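Local coordinates for 457aa long hypothetical protein (Pyrococcus horikoshii, PDB 2CSU), which is of unknown function but combines a Rossmann-like CoA-binding domain with two further domains related to those of succinyl-CoA ligases, at residues 152-157 against 177-182; 206-211 against 230-235. All coordinates share one frame; numbering follows the deposited sequence.

Interaction 1. Residues 152-157 against 177-182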
loop_
_atom_site.group_PDB
_atom_site.type_symbol
_atom_site.label_atom_id
_atom_site.label_comp_id
_atom_site.label_asym_id
_atom_site.label_seq_id
_atom_site.Cartn_x
_atom_site.Cartn_y
_atom_site.Cartn_z
ATOM N N VAL A 152 9.483 11.862 11.414
ATOM C CA VAL A 152 8.366 12.651 10.910
ATOM C C VAL A 152 7.365 13.004 12.020
ATOM O O VAL A 152 6.831 12.144 12.705
ATOM C CB VAL A 152 7.645 11.862 9.827
ATOM C CG1 VAL A 152 6.282 12.502 9.573
ATOM C CG2 VAL A 152 8.454 11.884 8.544
ATOM N N ALA A 153 7.112 14.286 12.245
ATOM C CA ALA A 153 6.168 14.703 13.269
ATOM C C ALA A 153 4.813 14.739 12.577
ATOM O O ALA A 153 4.640 15.435 11.575
ATOM C CB ALA A 153 6.544 16.080 13.794
ATOM N N PHE A 154 3.850 13.997 13.104
ATOM C CA PHE A 154 2.535 13.943 12.476
ATOM C C PHE A 154 1.438 14.573 13.328
ATOM O O PHE A 154 1.229 14.183 14.476
ATOM C CB PHE A 154 2.203 12.475 12.151
ATOM C CG PHE A 154 0.815 12.250 11.601
ATOM C CD1 PHE A 154 0.276 13.089 10.622
ATOM C CD2 PHE A 154 0.073 11.151 12.018
ATOM C CE1 PHE A 154 -0.985 12.829 10.062
ATOM C CE2 PHE A 154 -1.184 10.881 11.466
ATOM C CZ PHE A 154 -1.710 11.729 10.481
ATOM N N ILE A 155 0.767 15.572 12.761
ATOM C CA ILE A 155 -0.331 16.265 13.433
ATOM C C ILE A 155 -1.633 15.961 12.697
ATOM O O ILE A 155 -1.801 16.300 11.522
ATOM C CB ILE A 155 -0.143 17.797 13.437
ATOM C CG1 ILE A 155 1.171 18.172 14.122
ATOM C CG2 ILE A 155 -1.312 18.460 14.184
ATOM C CD1 ILE A 155 1.474 19.678 14.095
ATOM N N SER A 156 -2.562 15.327 13.389
ATOM C CA SER A 156 -3.814 14.998 12.744
ATOM C C SER A 156 -5.038 15.581 13.428
ATOM O O SER A 156 -5.201 15.479 14.646
ATOM C CB SER A 156 -3.969 13.486 12.618
ATOM O OG SER A 156 -5.250 13.186 12.106
ATOM N N GLN A 157 -5.896 16.196 12.622
ATOM C CA GLN A 157 -7.114 16.791 13.132
ATOM C C GLN A 157 -8.198 15.714 13.225
ATOM O O GLN A 157 -9.294 15.970 13.683
ATOM C CB GLN A 157 -7.535 17.946 12.215
ATOM C CG GLN A 157 -8.525 18.930 12.815
ATOM C CD GLN A 157 -8.581 20.244 12.036
ATOM O OE1 GLN A 157 -8.234 20.294 10.850
ATOM N NE2 GLN A 157 -9.025 21.309 12.702
ATOM N N SER A 177 8.442 10.743 14.832
ATOM C CA SER A 177 9.210 11.261 15.949
ATOM C C SER A 177 8.149 11.641 16.979
ATOM O O SER A 177 8.183 11.201 18.134
ATOM C CB SER A 177 9.995 12.498 15.510
ATOM O OG SER A 177 9.229 13.296 14.617
ATOM N N LYS A 178 7.178 12.442 16.545
ATOM C CA LYS A 178 6.104 12.864 17.442
ATOM C C LYS A 178 4.751 12.719 16.766
ATOM O O LYS A 178 4.652 12.755 15.542
ATOM C CB LYS A 178 6.299 14.313 17.877
ATOM C CG LYS A 178 7.656 14.624 18.444
ATOM C CD LYS A 178 7.729 16.064 18.914
ATOM C CE LYS A 178 8.904 16.291 19.853
ATOM N NZ LYS A 178 10.227 16.317 19.165
ATOM N N PHE A 179 3.721 12.531 17.581
ATOM C CA PHE A 179 2.348 12.383 17.119
ATOM C C PHE A 179 1.397 13.242 17.946
ATOM O O PHE A 179 1.398 13.227 19.172
ATOM C CB PHE A 179 1.955 10.908 17.230
ATOM C CG PHE A 179 0.485 10.748 16.964
ATOM C CD1 PHE A 179 0.034 10.593 15.658
ATOM C CD2 PHE A 179 -0.413 10.737 18.020
ATOM C CE1 PHE A 179 -1.321 10.423 15.413
ATOM C CE2 PHE A 179 -1.771 10.563 17.764
ATOM C CZ PHE A 179 -2.230 10.405 16.463
ATOM N N ILE A 180 0.592 14.045 17.233
ATOM C CA ILE A 180 -0.310 14.935 17.939
ATOM C C ILE A 180 -1.724 14.899 17.369
ATOM O O ILE A 180 -2.014 15.397 16.289
ATOM C CB ILE A 180 0.243 16.359 17.850
ATOM C CG1 ILE A 180 1.627 16.422 18.492
ATOM C CG2 ILE A 180 -0.679 17.325 18.616
ATOM C CD1 ILE A 180 2.747 16.366 17.454
ATOM N N SER A 181 -2.609 14.231 18.123
ATOM C CA SER A 181 -4.030 14.403 17.871
ATOM C C SER A 181 -4.538 15.644 18.612
ATOM O O SER A 181 -4.413 15.770 19.821
ATOM C CB SER A 181 -4.754 13.154 18.372
ATOM O OG SER A 181 -6.159 13.358 18.252
ATOM N N VAL A 182 -5.066 16.608 17.837
ATOM C CA VAL A 182 -5.507 17.859 18.447
ATOM C C VAL A 182 -7.003 17.836 18.752
ATOM O O VAL A 182 -7.546 18.682 19.451
ATOM C CB VAL A 182 -5.190 18.996 17.481
ATOM C CG1 VAL A 182 -3.677 19.149 17.352
ATOM C CG2 VAL A 182 -5.775 18.686 16.119
HETATM O O HOH W 1 -7.491 14.710 16.305
#
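Phe-154 and Phe-179 meet ring to ring across two parallel strands of a beta-alpha-beta unit in the flavodoxin-like domain, strand 152-156 and strand 175-181 being joined through helix 159-171. Both rings leave their strands in the same direction, CG anti to the backbone N in each (chi1 175° in Phe-154, 171° in Phe-179). They differ in the turn about CB-CG, and the planes end up oblique to each other, inclined at 57°. CD2 of Phe-154 lies 3.7 Å from CD1 of Phe-179, reaching the latter ring at its edge, near its plane. Met-133 of strand 131-134 packs on Phe-179, and the ring of Phe-176 on Phe-154.

The other face carries the aliphatic pair. Ile-155 and Ile-180 run side by side, with CG1 of the first 4.1 Å from CD1 of the second, and Leu-193 of helix 190-197 packs against both. Further along, Ile-155 turns its CG2 branch to CG1 of Val-182, 4.0 Å away.

Between the two faces, Phe-154 is gripped through both its peptide groups: its N donates to Lys-178 O (2.9 Å), and its O accepts from Ile-180 N at 2.8 Å. At the N-terminal end of the pairing the bond is bent out of plane, Ser-177 N sitting above the carbonyl plane of Val-152, while Ser-177 OG turns to Asp-203. At the C-terminal end the backbone bond from Val-182 N is weak, and a water spans the strands, donating to Ser-156 O at 2.9 Å. The same water lies 2.7 Å from Ser-181 OG, a hydroxyl also hydrogen-bonded to Val-130 N.

Interaction 2. Residues 206-211 against 230-235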
loop_
_atom_site.group_PDB
_atom_site.type_symbol
_atom_site.label_atom_id
_atom_site.label_comp_id
_atom_site.label_asym_id
_atom_site.label_seq_id
_atom_site.Cartn_x
_atom_site.Cartn_y
_atom_site.Cartn_z
ATOM N N ILE A 206 7.321 17.740 8.962
ATOM C CA ILE A 206 6.006 17.778 9.592
ATOM C C ILE A 206 4.904 17.356 8.617
ATOM O O ILE A 206 4.796 17.861 7.507
ATOM C CB ILE A 206 5.748 19.204 10.078
ATOM C CG1 ILE A 206 6.919 19.695 10.934
ATOM C CG2 ILE A 206 4.480 19.234 10.953
ATOM C CD1 ILE A 206 6.888 21.209 11.149
ATOM N N ALA A 207 4.106 16.373 9.014
ATOM C CA ALA A 207 3.029 15.877 8.174
ATOM C C ALA A 207 1.752 16.367 8.831
ATOM O O ALA A 207 1.628 16.310 10.057
ATOM C CB ALA A 207 3.052 14.348 8.119
ATOM N N LEU A 208 0.815 16.867 8.029
ATOM C CA LEU A 208 -0.429 17.377 8.589
ATOM C C LEU A 208 -1.670 16.793 7.936
ATOM O O LEU A 208 -1.718 16.647 6.721
ATOM C CB LEU A 208 -0.503 18.907 8.434
ATOM C CG LEU A 208 0.514 19.873 9.064
ATOM C CD1 LEU A 208 0.158 21.307 8.649
ATOM C CD2 LEU A 208 0.495 19.755 10.581
ATOM N N TYR A 209 -2.659 16.431 8.750
ATOM C CA TYR A 209 -3.938 15.983 8.209
ATOM C C TYR A 209 -4.874 17.093 8.655
ATOM O O TYR A 209 -5.268 17.155 9.820
ATOM C CB TYR A 209 -4.444 14.671 8.797
ATOM C CG TYR A 209 -5.858 14.387 8.295
ATOM C CD1 TYR A 209 -6.077 13.990 6.976
ATOM C CD2 TYR A 209 -6.970 14.586 9.114
ATOM C CE1 TYR A 209 -7.359 13.794 6.473
ATOM C CE2 TYR A 209 -8.275 14.394 8.621
ATOM C CZ TYR A 209 -8.455 13.996 7.293
ATOM O OH TYR A 209 -9.715 13.801 6.776
ATOM N N ILE A 210 -5.222 17.970 7.723
ATOM C CA ILE A 210 -6.074 19.109 8.027
ATOM C C ILE A 210 -7.513 19.009 7.562
ATOM O O ILE A 210 -7.796 18.642 6.422
ATOM C CB ILE A 210 -5.505 20.409 7.407
ATOM C CG1 ILE A 210 -4.069 20.639 7.882
ATOM C CG2 ILE A 210 -6.401 21.583 7.762
ATOM C CD1 ILE A 210 -3.293 21.597 7.016
ATOM N N GLU A 211 -8.420 19.345 8.469
ATOM C CA GLU A 211 -9.832 19.383 8.155
ATOM C C GLU A 211 -10.107 20.876 8.009
ATOM O O GLU A 211 -10.878 21.292 7.150
ATOM C CB GLU A 211 -10.649 18.761 9.286
ATOM C CG GLU A 211 -10.744 17.249 9.160
ATOM C CD GLU A 211 -11.473 16.599 10.312
ATOM O OE1 GLU A 211 -12.167 17.313 11.063
ATOM O OE2 GLU A 211 -11.362 15.363 10.454
ATOM N N LYS A 230 12.454 23.468 7.833
ATOM C CA LYS A 230 12.103 22.107 7.439
ATOM C C LYS A 230 10.702 22.033 6.843
ATOM O O LYS A 230 9.872 22.912 7.030
ATOM C CB LYS A 230 12.201 21.196 8.665
ATOM C CG LYS A 230 12.426 21.973 9.965
ATOM C CD LYS A 230 12.060 21.148 11.201
ATOM C CE LYS A 230 13.152 21.187 12.276
ATOM N NZ LYS A 230 12.772 20.329 13.396
ATOM N N PRO A 231 10.501 21.012 5.994
ATOM C CA PRO A 231 9.266 20.841 5.237
ATOM C C PRO A 231 8.004 20.452 6.003
ATOM O O PRO A 231 8.041 19.805 7.060
ATOM C CB PRO A 231 9.655 19.813 4.166
ATOM C CG PRO A 231 10.673 19.005 4.830
ATOM C CD PRO A 231 11.512 20.033 5.562
ATOM N N ILE A 232 6.883 20.888 5.446
ATOM C CA ILE A 232 5.573 20.619 5.994
ATOM C C ILE A 232 4.739 20.037 4.855
ATOM O O ILE A 232 4.656 20.629 3.784
ATOM C CB ILE A 232 4.934 21.922 6.522
ATOM C CG1 ILE A 232 5.781 22.477 7.676
ATOM C CG2 ILE A 232 3.497 21.669 6.942
ATOM C CD1 ILE A 232 5.364 23.845 8.185
ATOM N N ILE A 233 4.149 18.865 5.088
ATOM C CA ILE A 233 3.322 18.191 4.088
ATOM C C ILE A 233 1.889 18.101 4.624
ATOM O O ILE A 233 1.655 17.499 5.680
ATOM C CB ILE A 233 3.829 16.745 3.790
ATOM C CG1 ILE A 233 5.281 16.757 3.303
ATOM C CG2 ILE A 233 2.983 16.118 2.691
ATOM C CD1 ILE A 233 6.281 17.253 4.308
ATOM N N ALA A 234 0.939 18.691 3.894
ATOM C CA ALA A 234 -0.462 18.690 4.309
ATOM C C ALA A 234 -1.408 17.922 3.399
ATOM O O ALA A 234 -1.389 18.077 2.180
ATOM C CB ALA A 234 -0.967 20.125 4.454
ATOM N N LEU A 235 -2.235 17.090 4.017
ATOM C CA LEU A 235 -3.251 16.312 3.319
ATOM C C LEU A 235 -4.543 16.997 3.768
ATOM O O LEU A 235 -4.928 16.909 4.935
ATOM C CB LEU A 235 -3.232 14.840 3.779
ATOM C CG LEU A 235 -4.426 13.956 3.348
ATOM C CD1 LEU A 235 -4.561 13.955 1.822
ATOM C CD2 LEU A 235 -4.244 12.529 3.876
#
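Ile-206 and Ile-232 stand side by side at the start of a buried parallel pairing, the terminal CD1 of Ile-206 lying 3.9 Å from CG1 of Ile-232. The tight part of the contact continues from here on the same face. Ile-232 sends its other branch, CG2, obliquely against CD1 of Leu-208 (3.8 Å), and is thus held between two residues of the facing strand. Ala-234, the next residue on this face, has only a methyl group to offer; CD1 of Ile-210 comes to 3.8 Å from its CB, on an extended side chain whose CG1 is anti to the carbonyl carbon (chi1 -56°). Helix 190-197 packs on this face through Phe-190, Met-194 and Leu-197.

The opposite face is filled by Ile-233 and Leu-235, against which Met-279 and Met-282 of helix 276-283 are laid. Here Tyr-209 and Leu-235 meet at an angle: CD2 of the leucine lies in the plane of the ring, at its edge, 3.9 Å from CD1. Tyr-209 is also touched by Gly-304 of the second subunit.

The backbone between is closely knit, with Leu-208 N donating to Ile-233 O at 2.6 Å and Leu-208 O receiving Leu-235 N at 2.8 Å, both nearly straight on to the carbonyl. Packing gives out at the two ends. Exposed Glu-211 makes no contact with 230-235, and the partly exposed Lys-230 carries its NZ to the carbonyl oxygens of Leu-197, Thr-200 and Asp-203. Parallel strands joined by a beta-alpha-beta crossover, here through helix 216-229, and covered on their two faces by helices 190-197 and 276-283, are characteristic of the flavodoxin-like alpha/beta sandwich.

In the fold
Followed from the N terminus, the chain lays down strand 152-156, passes through helix 159-171 and returns at 177-182, where interaction 1 closes its crossover. It then runs through helix 190-197, which lies between the two contacts along the chain, to 206-211, and helix 216-229 brings it back at 230-235 to close interaction 2. The two closures are in series, neither nested nor crossing. In space, however, strand 205-210 pairs with strand 152-156, so the order in this part of the sheet is 175-181, 152-156, 205-210, 232-236, and the two later strands extend the sheet on the far side of the first. Ala-153 O to Ala-207 N (2.8 Å) belongs to that seam.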